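Long-range contacts in cortical-lytic enzyme (PDB 4S3J), which degrades partly broken-down spore cortex peptidoglycan during germination, acting as an N-acetylglucosaminidase of the glycosyl hydrolase 18 family: residues A[392-397]-A[423-428]; A[131-136]-A[416-421]; A[68-73]-A[95-100]; A[3-8]-A[386-391]. All blocks are in the same frame, centred on the assembly; numbering follows the deposited sequence.

Contact 1 of 4, residues A[392-397]-A[423-428]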
# COMPACT_ATOMS: atom_id res chain seq x y z
N SER A 392 3.07 -0.03 -11.76
CA SER A 392 4.37 -0.69 -11.72
C SER A 392 4.48 -1.64 -10.54
O SER A 392 5.04 -2.73 -10.68
CB SER A 392 5.50 0.33 -11.65
OG SER A 392 5.49 1.10 -12.85
N LYS A 393 3.95 -1.24 -9.40
CA LYS A 393 3.96 -2.09 -8.22
C LYS A 393 3.07 -3.32 -8.38
O LYS A 393 3.47 -4.43 -8.00
CB LYS A 393 3.53 -1.28 -7.00
CG LYS A 393 4.58 -0.28 -6.52
CD LYS A 393 5.76 -0.98 -5.88
CE LYS A 393 6.87 -0.03 -5.44
NZ LYS A 393 6.47 0.95 -4.40
N PHE A 394 1.89 -3.15 -8.98
CA PHE A 394 1.01 -4.29 -9.27
C PHE A 394 1.74 -5.28 -10.20
O PHE A 394 1.65 -6.50 -9.99
CB PHE A 394 -0.29 -3.84 -9.93
CG PHE A 394 -1.26 -3.10 -9.01
CD1 PHE A 394 -1.14 -3.11 -7.61
CD2 PHE A 394 -2.29 -2.34 -9.57
CE1 PHE A 394 -2.05 -2.44 -6.81
CE2 PHE A 394 -3.19 -1.66 -8.78
CZ PHE A 394 -3.06 -1.70 -7.38
N ASN A 395 2.42 -4.78 -11.23
CA ASN A 395 3.15 -5.66 -12.16
C ASN A 395 4.30 -6.39 -11.44
O ASN A 395 4.59 -7.55 -11.73
CB ASN A 395 3.67 -4.86 -13.34
CG ASN A 395 2.55 -4.41 -14.27
OD1 ASN A 395 1.38 -4.79 -14.11
ND2 ASN A 395 2.90 -3.58 -15.24
N LEU A 396 4.96 -5.71 -10.50
CA LEU A 396 5.99 -6.36 -9.70
C LEU A 396 5.41 -7.53 -8.88
O LEU A 396 6.03 -8.60 -8.79
CB LEU A 396 6.65 -5.34 -8.78
CG LEU A 396 7.68 -5.88 -7.77
CD1 LEU A 396 8.87 -6.50 -8.52
CD2 LEU A 396 8.16 -4.78 -6.85
N MET A 397 4.23 -7.32 -8.31
CA MET A 397 3.56 -8.37 -7.53
C MET A 397 3.31 -9.58 -8.42
O MET A 397 3.53 -10.72 -8.01
CB MET A 397 2.23 -7.87 -6.96
CG MET A 397 2.39 -6.77 -5.90
SD MET A 397 0.80 -6.00 -5.48
CE MET A 397 -0.15 -7.44 -4.97
N GLU A 423 -9.25 -3.51 -11.45
CA GLU A 423 -9.03 -3.75 -12.87
C GLU A 423 -7.96 -4.82 -13.07
O GLU A 423 -8.05 -5.66 -13.97
CB GLU A 423 -8.60 -2.47 -13.58
CG GLU A 423 -9.71 -1.45 -13.74
CD GLU A 423 -10.81 -1.90 -14.70
OE1 GLU A 423 -10.50 -2.52 -15.75
OE2 GLU A 423 -11.99 -1.63 -14.40
N ASN A 424 -6.98 -4.83 -12.17
CA ASN A 424 -5.82 -5.71 -12.32
C ASN A 424 -5.99 -7.10 -11.79
O ASN A 424 -5.37 -8.03 -12.31
CB ASN A 424 -4.61 -5.09 -11.61
CG ASN A 424 -3.81 -4.17 -12.50
OD1 ASN A 424 -2.84 -4.58 -13.13
ND2 ASN A 424 -4.20 -2.90 -12.54
N PHE A 425 -6.79 -7.22 -10.74
CA PHE A 425 -6.90 -8.42 -9.93
C PHE A 425 -8.33 -8.75 -9.57
O PHE A 425 -9.20 -7.88 -9.51
CB PHE A 425 -6.15 -8.26 -8.60
CG PHE A 425 -4.68 -7.96 -8.72
CD1 PHE A 425 -3.78 -8.93 -9.14
CD2 PHE A 425 -4.18 -6.71 -8.37
CE1 PHE A 425 -2.44 -8.66 -9.23
CE2 PHE A 425 -2.83 -6.44 -8.44
CZ PHE A 425 -1.96 -7.40 -8.87
N THR A 426 -8.55 -10.03 -9.24
CA THR A 426 -9.74 -10.42 -8.52
C THR A 426 -9.44 -10.30 -7.03
O THR A 426 -8.50 -10.90 -6.56
CB THR A 426 -10.14 -11.86 -8.86
OG1 THR A 426 -10.47 -11.92 -10.25
CG2 THR A 426 -11.32 -12.29 -8.06
N ILE A 427 -10.19 -9.47 -6.33
CA ILE A 427 -9.91 -9.23 -4.91
C ILE A 427 -10.60 -10.31 -4.08
O ILE A 427 -11.82 -10.45 -4.10
CB ILE A 427 -10.37 -7.83 -4.47
CG1 ILE A 427 -9.61 -6.77 -5.30
CG2 ILE A 427 -10.18 -7.63 -2.98
CD1 ILE A 427 -10.13 -5.41 -5.13
N THR A 428 -9.80 -11.07 -3.33
CA THR A 428 -10.31 -12.14 -2.50
C THR A 428 -11.15 -11.60 -1.36
O THR A 428 -10.72 -10.70 -0.64
CB THR A 428 -9.15 -12.95 -1.94
OG1 THR A 428 -8.43 -13.56 -3.02
CG2 THR A 428 -9.63 -14.04 -0.97

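Contact 2 of 4, residues A[131-136]-A[416-421]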
# COMPACT_ATOMS: atom_id res chain seq x y z
N PRO A 131 -15.06 -2.19 0.37
CA PRO A 131 -15.39 -3.18 -0.66
C PRO A 131 -14.17 -3.74 -1.38
O PRO A 131 -14.22 -4.86 -1.88
CB PRO A 131 -16.27 -2.39 -1.63
CG PRO A 131 -16.80 -1.27 -0.86
CD PRO A 131 -15.76 -0.91 0.16
N PHE A 132 -13.08 -2.98 -1.40
CA PHE A 132 -11.85 -3.37 -2.08
C PHE A 132 -10.89 -4.19 -1.21
O PHE A 132 -9.77 -4.49 -1.65
CB PHE A 132 -11.08 -2.12 -2.58
CG PHE A 132 -11.86 -1.22 -3.50
CD1 PHE A 132 -12.63 -0.18 -3.01
CD2 PHE A 132 -11.76 -1.39 -4.87
CE1 PHE A 132 -13.31 0.65 -3.87
CE2 PHE A 132 -12.44 -0.56 -5.73
CZ PHE A 132 -13.23 0.46 -5.23
N LEU A 133 -11.31 -4.55 0.01
CA LEU A 133 -10.41 -5.15 1.00
C LEU A 133 -10.68 -6.61 1.34
O LEU A 133 -11.82 -7.03 1.54
CB LEU A 133 -10.49 -4.37 2.31
CG LEU A 133 -10.12 -2.90 2.25
CD1 LEU A 133 -10.20 -2.37 3.69
CD2 LEU A 133 -8.75 -2.69 1.66
N THR A 134 -9.60 -7.38 1.47
CA THR A 134 -9.71 -8.70 2.09
C THR A 134 -9.73 -8.53 3.61
O THR A 134 -10.49 -9.21 4.33
CB THR A 134 -8.54 -9.63 1.69
OG1 THR A 134 -8.37 -9.62 0.27
CG2 THR A 134 -8.81 -11.05 2.18
N TYR A 135 -8.88 -7.62 4.08
CA TYR A 135 -8.70 -7.34 5.50
C TYR A 135 -8.72 -5.84 5.79
O TYR A 135 -8.18 -5.07 5.01
CB TYR A 135 -7.37 -7.89 5.99
CG TYR A 135 -7.18 -9.38 5.88
CD1 TYR A 135 -7.62 -10.21 6.87
CD2 TYR A 135 -6.54 -9.93 4.78
CE1 TYR A 135 -7.45 -11.56 6.79
CE2 TYR A 135 -6.36 -11.29 4.68
CZ TYR A 135 -6.82 -12.10 5.69
OH TYR A 135 -6.67 -13.47 5.64
N LEU A 136 -9.31 -5.46 6.93
CA LEU A 136 -9.27 -4.10 7.47
C LEU A 136 -8.53 -4.14 8.80
O LEU A 136 -8.90 -4.91 9.70
CB LEU A 136 -10.67 -3.53 7.65
CG LEU A 136 -10.77 -2.14 8.27
CD1 LEU A 136 -10.10 -1.07 7.37
CD2 LEU A 136 -12.22 -1.78 8.53
N GLN A 416 -7.64 6.47 -8.05
CA GLN A 416 -7.14 5.62 -9.11
C GLN A 416 -6.53 4.33 -8.56
O GLN A 416 -6.54 3.31 -9.22
CB GLN A 416 -6.10 6.35 -9.95
CG GLN A 416 -6.63 7.60 -10.61
CD GLN A 416 -6.40 8.85 -9.80
OE1 GLN A 416 -6.13 8.81 -8.60
NE2 GLN A 416 -6.54 9.99 -10.47
N ASN A 417 -5.95 4.39 -7.36
CA ASN A 417 -5.38 3.18 -6.79
C ASN A 417 -6.42 2.07 -6.64
O ASN A 417 -6.18 0.91 -7.00
CB ASN A 417 -4.75 3.49 -5.43
CG ASN A 417 -4.35 2.25 -4.69
OD1 ASN A 417 -3.42 1.55 -5.10
ND2 ASN A 417 -5.08 1.92 -3.62
N TRP A 418 -7.59 2.43 -6.12
CA TRP A 418 -8.61 1.43 -5.82
C TRP A 418 -9.26 0.90 -7.10
O TRP A 418 -9.47 -0.30 -7.23
CB TRP A 418 -9.62 2.04 -4.84
CG TRP A 418 -8.91 2.50 -3.60
CD1 TRP A 418 -8.66 3.78 -3.22
CD2 TRP A 418 -8.31 1.67 -2.60
NE1 TRP A 418 -7.95 3.80 -2.03
CE2 TRP A 418 -7.71 2.51 -1.64
CE3 TRP A 418 -8.21 0.29 -2.43
CZ2 TRP A 418 -7.05 2.01 -0.52
CZ3 TRP A 418 -7.55 -0.20 -1.32
CH2 TRP A 418 -6.99 0.66 -0.39
N ARG A 419 -9.49 1.78 -8.06
CA ARG A 419 -10.02 1.34 -9.35
C ARG A 419 -9.02 0.43 -10.06
O ARG A 419 -9.40 -0.59 -10.63
CB ARG A 419 -10.40 2.52 -10.23
CG ARG A 419 -10.87 2.09 -11.62
CD ARG A 419 -12.17 1.28 -11.54
NE ARG A 419 -12.63 0.85 -12.86
CZ ARG A 419 -13.40 1.57 -13.66
NH1 ARG A 419 -13.78 2.80 -13.32
NH2 ARG A 419 -13.77 1.07 -14.84
N LEU A 420 -7.74 0.79 -10.06
CA LEU A 420 -6.75 -0.04 -10.72
C LEU A 420 -6.58 -1.39 -10.03
O LEU A 420 -6.30 -2.39 -10.67
CB LEU A 420 -5.41 0.69 -10.82
CG LEU A 420 -5.38 1.83 -11.84
CD1 LEU A 420 -4.11 2.62 -11.65
CD2 LEU A 420 -5.52 1.30 -13.25
N LEU A 421 -6.76 -1.42 -8.70
CA LEU A 421 -6.66 -2.68 -7.98
C LEU A 421 -7.67 -3.69 -8.53
O LEU A 421 -7.31 -4.85 -8.79
CB LEU A 421 -6.89 -2.45 -6.48
CG LEU A 421 -6.69 -3.69 -5.59
CD1 LEU A 421 -5.22 -4.13 -5.52
CD2 LEU A 421 -7.25 -3.42 -4.21

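Contact 3 of 4, residues A[68-73]-A[95-100]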
# COMPACT_ATOMS: atom_id res chain seq x y z
N GLN A 68 2.13 -7.25 -19.03
CA GLN A 68 2.01 -7.46 -17.59
C GLN A 68 0.79 -6.74 -17.06
O GLN A 68 0.01 -7.30 -16.30
CB GLN A 68 3.26 -6.98 -16.84
CG GLN A 68 4.49 -7.85 -17.01
CD GLN A 68 4.27 -9.27 -16.48
OE1 GLN A 68 3.81 -9.45 -15.36
NE2 GLN A 68 4.58 -10.27 -17.30
N THR A 69 0.61 -5.49 -17.47
CA THR A 69 -0.50 -4.71 -16.98
C THR A 69 -1.83 -5.39 -17.28
O THR A 69 -2.67 -5.51 -16.39
CB THR A 69 -0.50 -3.30 -17.60
OG1 THR A 69 0.64 -2.57 -17.12
CG2 THR A 69 -1.78 -2.52 -17.25
N TYR A 70 -2.02 -5.86 -18.51
CA TYR A 70 -3.33 -6.38 -18.92
C TYR A 70 -3.46 -7.89 -18.83
O TYR A 70 -4.44 -8.45 -19.30
CB TYR A 70 -3.66 -5.87 -20.33
CG TYR A 70 -3.98 -4.39 -20.27
CD1 TYR A 70 -5.20 -3.97 -19.77
CD2 TYR A 70 -3.07 -3.43 -20.69
CE1 TYR A 70 -5.50 -2.60 -19.65
CE2 TYR A 70 -3.38 -2.06 -20.60
CZ TYR A 70 -4.59 -1.66 -20.08
OH TYR A 70 -4.90 -0.31 -19.97
N ASN A 71 -2.53 -8.53 -18.15
CA ASN A 71 -2.60 -9.98 -17.87
C ASN A 71 -2.75 -10.82 -19.13
O ASN A 71 -3.47 -11.84 -19.13
CB ASN A 71 -3.78 -10.26 -16.95
CG ASN A 71 -3.75 -9.42 -15.68
OD1 ASN A 71 -2.72 -9.31 -15.02
ND2 ASN A 71 -4.88 -8.79 -15.36
N VAL A 72 -2.01 -10.45 -20.16
CA VAL A 72 -2.01 -11.13 -21.46
C VAL A 72 -0.61 -11.64 -21.80
O VAL A 72 0.37 -10.93 -21.60
CB VAL A 72 -2.50 -10.19 -22.59
CG1 VAL A 72 -3.91 -9.73 -22.33
CG2 VAL A 72 -1.61 -9.01 -22.73
N PRO A 73 -0.49 -12.89 -22.26
CA PRO A 73 0.87 -13.31 -22.61
C PRO A 73 1.55 -12.40 -23.64
O PRO A 73 0.90 -11.95 -24.58
CB PRO A 73 0.68 -14.71 -23.19
CG PRO A 73 -0.64 -15.18 -22.69
CD PRO A 73 -1.48 -13.95 -22.48
N LEU A 95 -2.67 0.08 -30.04
CA LEU A 95 -2.53 -1.38 -29.99
C LEU A 95 -3.86 -2.07 -29.69
O LEU A 95 -4.71 -1.55 -28.94
CB LEU A 95 -1.53 -1.79 -28.90
CG LEU A 95 -0.12 -1.24 -29.04
CD1 LEU A 95 0.70 -1.62 -27.79
CD2 LEU A 95 0.57 -1.75 -30.29
N TYR A 96 -4.01 -3.28 -30.23
CA TYR A 96 -5.11 -4.15 -29.87
C TYR A 96 -4.64 -5.01 -28.69
O TYR A 96 -3.56 -5.62 -28.76
CB TYR A 96 -5.56 -5.03 -31.05
CG TYR A 96 -6.71 -5.93 -30.68
CD1 TYR A 96 -6.50 -7.16 -30.11
CD2 TYR A 96 -8.02 -5.51 -30.84
CE1 TYR A 96 -7.55 -7.97 -29.73
CE2 TYR A 96 -9.09 -6.30 -30.46
CZ TYR A 96 -8.84 -7.54 -29.89
OH TYR A 96 -9.87 -8.37 -29.48
N VAL A 97 -5.43 -5.06 -27.63
CA VAL A 97 -5.07 -5.80 -26.41
C VAL A 97 -6.11 -6.90 -26.14
O VAL A 97 -7.26 -6.60 -25.84
CB VAL A 97 -4.97 -4.87 -25.19
CG1 VAL A 97 -4.50 -5.65 -23.94
CG2 VAL A 97 -4.00 -3.75 -25.43
N PRO A 98 -5.72 -8.17 -26.29
CA PRO A 98 -6.70 -9.23 -26.02
C PRO A 98 -7.13 -9.24 -24.56
O PRO A 98 -6.42 -8.66 -23.74
CB PRO A 98 -5.95 -10.52 -26.35
CG PRO A 98 -4.82 -10.10 -27.25
CD PRO A 98 -4.46 -8.71 -26.83
N LYS A 99 -8.30 -9.82 -24.28
CA LYS A 99 -8.79 -9.99 -22.92
C LYS A 99 -7.77 -10.85 -22.17
O LYS A 99 -7.36 -11.91 -22.66
CB LYS A 99 -10.18 -10.64 -22.92
CG LYS A 99 -10.79 -10.83 -21.54
CD LYS A 99 -12.14 -11.57 -21.56
CE LYS A 99 -12.72 -11.74 -20.14
NZ LYS A 99 -14.07 -12.36 -20.07
N GLY A 100 -7.35 -10.41 -20.98
CA GLY A 100 -6.36 -11.15 -20.22
C GLY A 100 -7.04 -11.98 -19.16
O GLY A 100 -8.27 -11.98 -19.09
O HOH W 1 -7.05 -7.51 -20.00

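Contact 4 of 4, residues A[3-8]-A[386-391]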
# COMPACT_ATOMS: atom_id res chain seq x y z
N ILE A 3 -10.33 0.51 -19.58
CA ILE A 3 -9.54 1.54 -18.88
C ILE A 3 -8.05 1.46 -19.13
O ILE A 3 -7.45 0.38 -19.14
CB ILE A 3 -9.80 1.46 -17.35
CG1 ILE A 3 -11.17 2.04 -17.00
CG2 ILE A 3 -8.70 2.14 -16.54
CD1 ILE A 3 -11.30 3.52 -17.17
N GLN A 4 -7.44 2.63 -19.26
CA GLN A 4 -5.99 2.75 -19.29
C GLN A 4 -5.57 4.00 -18.54
O GLN A 4 -6.38 4.88 -18.25
CB GLN A 4 -5.47 2.76 -20.71
CG GLN A 4 -5.67 4.06 -21.47
CD GLN A 4 -4.85 4.07 -22.72
OE1 GLN A 4 -5.30 3.61 -23.78
NE2 GLN A 4 -3.62 4.53 -22.61
N ILE A 5 -4.28 4.06 -18.25
CA ILE A 5 -3.66 5.25 -17.69
C ILE A 5 -3.22 6.18 -18.84
O ILE A 5 -2.68 5.73 -19.86
CB ILE A 5 -2.44 4.86 -16.84
CG1 ILE A 5 -2.88 4.00 -15.66
CG2 ILE A 5 -1.72 6.12 -16.34
CD1 ILE A 5 -1.73 3.28 -14.97
N VAL A 6 -3.50 7.48 -18.70
CA VAL A 6 -3.08 8.51 -19.65
C VAL A 6 -2.38 9.63 -18.86
O VAL A 6 -2.90 10.09 -17.84
CB VAL A 6 -4.26 9.10 -20.44
CG1 VAL A 6 -3.79 10.23 -21.36
CG2 VAL A 6 -4.91 8.01 -21.27
N THR A 7 -1.22 10.08 -19.35
CA THR A 7 -0.53 11.21 -18.73
C THR A 7 -0.96 12.51 -19.41
O THR A 7 -0.94 12.61 -20.64
CB THR A 7 1.00 11.05 -18.84
OG1 THR A 7 1.42 9.90 -18.12
CG2 THR A 7 1.75 12.23 -18.24
N VAL A 8 -1.37 13.48 -18.59
CA VAL A 8 -1.83 14.78 -19.07
C VAL A 8 -0.69 15.53 -19.77
O VAL A 8 0.46 15.54 -19.32
CB VAL A 8 -2.39 15.61 -17.89
CG1 VAL A 8 -2.69 17.05 -18.30
CG2 VAL A 8 -3.65 14.95 -17.32
N ASP A 386 1.21 7.81 -7.69
CA ASP A 386 0.11 8.02 -8.63
C ASP A 386 -0.17 6.74 -9.42
O ASP A 386 0.41 5.68 -9.14
CB ASP A 386 0.36 9.21 -9.59
CG ASP A 386 1.44 8.96 -10.65
OD1 ASP A 386 1.93 7.82 -10.82
OD2 ASP A 386 1.79 9.95 -11.36
N ALA A 387 -1.08 6.83 -10.40
CA ALA A 387 -1.53 5.63 -11.10
C ALA A 387 -0.39 4.88 -11.80
O ALA A 387 -0.40 3.63 -11.87
CB ALA A 387 -2.62 5.99 -12.10
N ARG A 388 0.59 5.62 -12.31
CA ARG A 388 1.71 5.00 -13.01
C ARG A 388 2.53 4.11 -12.07
O ARG A 388 2.84 2.96 -12.42
CB ARG A 388 2.63 6.07 -13.63
CG ARG A 388 1.94 6.85 -14.76
CD ARG A 388 2.74 8.05 -15.20
NE ARG A 388 2.82 9.09 -14.16
CZ ARG A 388 3.30 10.31 -14.36
NH1 ARG A 388 3.75 10.66 -15.55
NH2 ARG A 388 3.33 11.18 -13.35
N SER A 389 2.91 4.65 -10.91
CA SER A 389 3.81 3.91 -10.03
C SER A 389 3.05 2.78 -9.35
O SER A 389 3.60 1.69 -9.16
CB SER A 389 4.56 4.84 -9.00
OG SER A 389 3.84 5.69 -8.06
N ILE A 390 1.78 2.96 -9.04
CA ILE A 390 1.00 1.85 -8.48
C ILE A 390 0.85 0.72 -9.51
O ILE A 390 0.96 -0.47 -9.18
CB ILE A 390 -0.39 2.30 -7.98
CG1 ILE A 390 -0.23 3.16 -6.71
CG2 ILE A 390 -1.30 1.12 -7.66
CD1 ILE A 390 0.28 2.36 -5.47
N GLN A 391 0.64 1.05 -10.78
CA GLN A 391 0.62 0.01 -11.81
C GLN A 391 1.95 -0.74 -11.89
O GLN A 391 1.97 -1.97 -12.02
CB GLN A 391 0.23 0.59 -13.17
CG GLN A 391 0.03 -0.45 -14.27
CD GLN A 391 -1.09 -1.43 -13.96
OE1 GLN A 391 -2.26 -1.06 -13.89
NE2 GLN A 391 -0.72 -2.70 -13.74
O HOH W 2 4.17 9.50 -18.13

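Contact 1 of 4, residues A[392-397]-A[423-428]
F425, the first residue to leave helical geometry after helix 415-424, drives its ring into the face of F394 on helix 387-400. The pair is a T-shaped (edge-to-face) stack, with planes at 78° and centroids 5.5 Å apart. The leading atom is F425 CE2, which stands over one face of the other ring, 3.7 Å from F394 CG. In both residues CG sits beside the backbone N and anti to the carbonyl carbon, so the two rings are directed at each other. N424 completes the tight part: its amide lies obliquely to the F394 ring, ND2 being 3.6 Å from F394 CD2. That amide has its own partners, for ND2 donates to L420 O while OD1 accepts from Q391 and K398. Packing slackens on the flanks. M397 CE comes no nearer than 4.3 Å to F425 CZ, and N395 OD1 stays 4.3 Å from N424 OD1, Q391 lying hydrogen-bonded to both oxygens. Beyond F425, T426 is exposed, although its backbone pairs with strand 104-111. With V105 and I405 of the barrel strands touching the same cluster, this is the helix-to-helix and helix-to-strand packing of the outer layer of a TIM barrel.

Contact 2 of 4, residues A[131-136]-A[416-421]
The 3-10 turn at P131 and F132, which leads into strand 135-143, runs up against the side of helix 415-424, with F132 CA 6.9 Å from W418 CA. F132 carries the contact. Its CG is anti to the carbonyl carbon (chi1 -58°) and its ring is set square to the side-chain stem, so that one broad face is laid against the helix. W418 CB stands over the middle of that face, 3.8 Å from the F132 ring centroid and only 6° off the ring normal, a well-centred CH-pi contact. The indole itself meets the phenyl obliquely, in neither a stack nor a T. Beside the CH-pi contact, F132 CE2 comes within 3.3 Å of W418 O, the carbonyl of the helix backbone. The six-membered part of the indole reaches back along the turn: W418 CE3 is 3.8 Å from F132 CB, and W418 CZ3 is 4.1 Å from L133 CD2. One turn further along the helix, L421 points CD2 at the backbone, 3.7 Å from F132 O; that oxygen is hydrogen-bonded to S107 OG of strand 104-111. A face of the indole is covered from within its own helix by N417 ND2, and the ring also meets that of Y407. Apolar side-chain packing thus dominates, and two backbone carbonyl oxygens take part, W418 O making the closest approach. No directed polar bond joins the two segments, which is consistent with a joint held by shape and dispersion and aided by the CH-pi contact.

Contact 3 of 4, residues A[68-73]-A[95-100]
Y70 O, just ahead of the Schellman turn at N71, is gripped twice: a water donates to it at 2.9 Å, and G100 CA brings up a C-H...O contact of 3.4 Å whose angle at the hydrogen is 159°. The same water accepts from G100 N at 3.1 Å, so a single molecule stitches the two backbones together. G100 has no side chain, which lets its CA also lie 3.2 Å from N71 O. N71 has positive phi (55°), and the turn swings V72 across to the loop that follows strand 94-96. There V72 CG1, beside its backbone N, wedges in tightly: it is 3.1 Å from P98 O and 3.5 Å from G100 CA. V97 supplies the apolar floor, its CG1, anti to the backbone N, resting 3.7 Å from Y70 CB and crossing the tyrosine side chain at about a right angle. The phenol hydroxyl works elsewhere, hydrogen-bonded to I3 O, while the N71 amide engages K398 and N424 O. A backbone hydrogen bond joins N71 with T101, just beyond G100. In the second LysM domain the two segments thus meet through one bridging water and close packing, so shape does most of the work.

Contact 4 of 4, residues A[3-8]-A[386-391]
R388, which reaches strand 3-7 through a water, grips a single carboxylate oxygen, D386 OD2, side-on with two nitrogens: NH2 at 2.8 Å and NE at 3.1 Å, both coming to its syn lone pair and close to the guanidinium plane. The other oxygen, OD1, faces the start of helix 387-400 and accepts weak bonds from R388 N and S389 N; with S389 OG returning to D386 N, also weakly, the residues form a capping box. The guanidinium and the first helix N-H groups would be expected to stabilise the charge on D386. The salt bridge to D386 and a bend at chi3 (-67°) hold the arginine across strand 3-7, where it meets T7 at about a right angle. R388 NH1 stops 3.6 Å short of T7 OG1, and a water spans the gap, 2.8 Å from T7 OG1 and accepting from R388 NH1 at 2.9 Å. I5 supplies the apolar part. Its CD1 lies 4.0 Å from A387 CB and 3.8 Å from Q391 CB, nearer still to A387 O, while CG2 meets R388 CG at an oblique crossing. L420 of helix 415-424 touches I5 and A387 alike. Strand and helix axes run 9.6 Å apart, at 128° between their directions. Here the first LysM strand packs on the flank of an outer TIM-barrel helix, just after its capping box.

Contact 4 opens first, at the N-terminal strand 3-7, and closes only at helix 387-400, laying the first LysM domain on the catalytic barrel. Contact 3 opens and shuts within that span as a short loop of the second LysM domain. Contact 2 starts at 131-136 inside contact 4 and ends past it, so the two cross; contact 1 begins directly after contact 4 ends and crosses contact 2 in turn. Helix 387-400 serves contacts 1 and 4, helix 415-424 contacts 1 and 2. Direct bonds join neighbours: N395 to T69 and N424 to N71 tie the second LysM domain to the barrel helices, while I3 to Y70 ties the N-terminal strand to that domain.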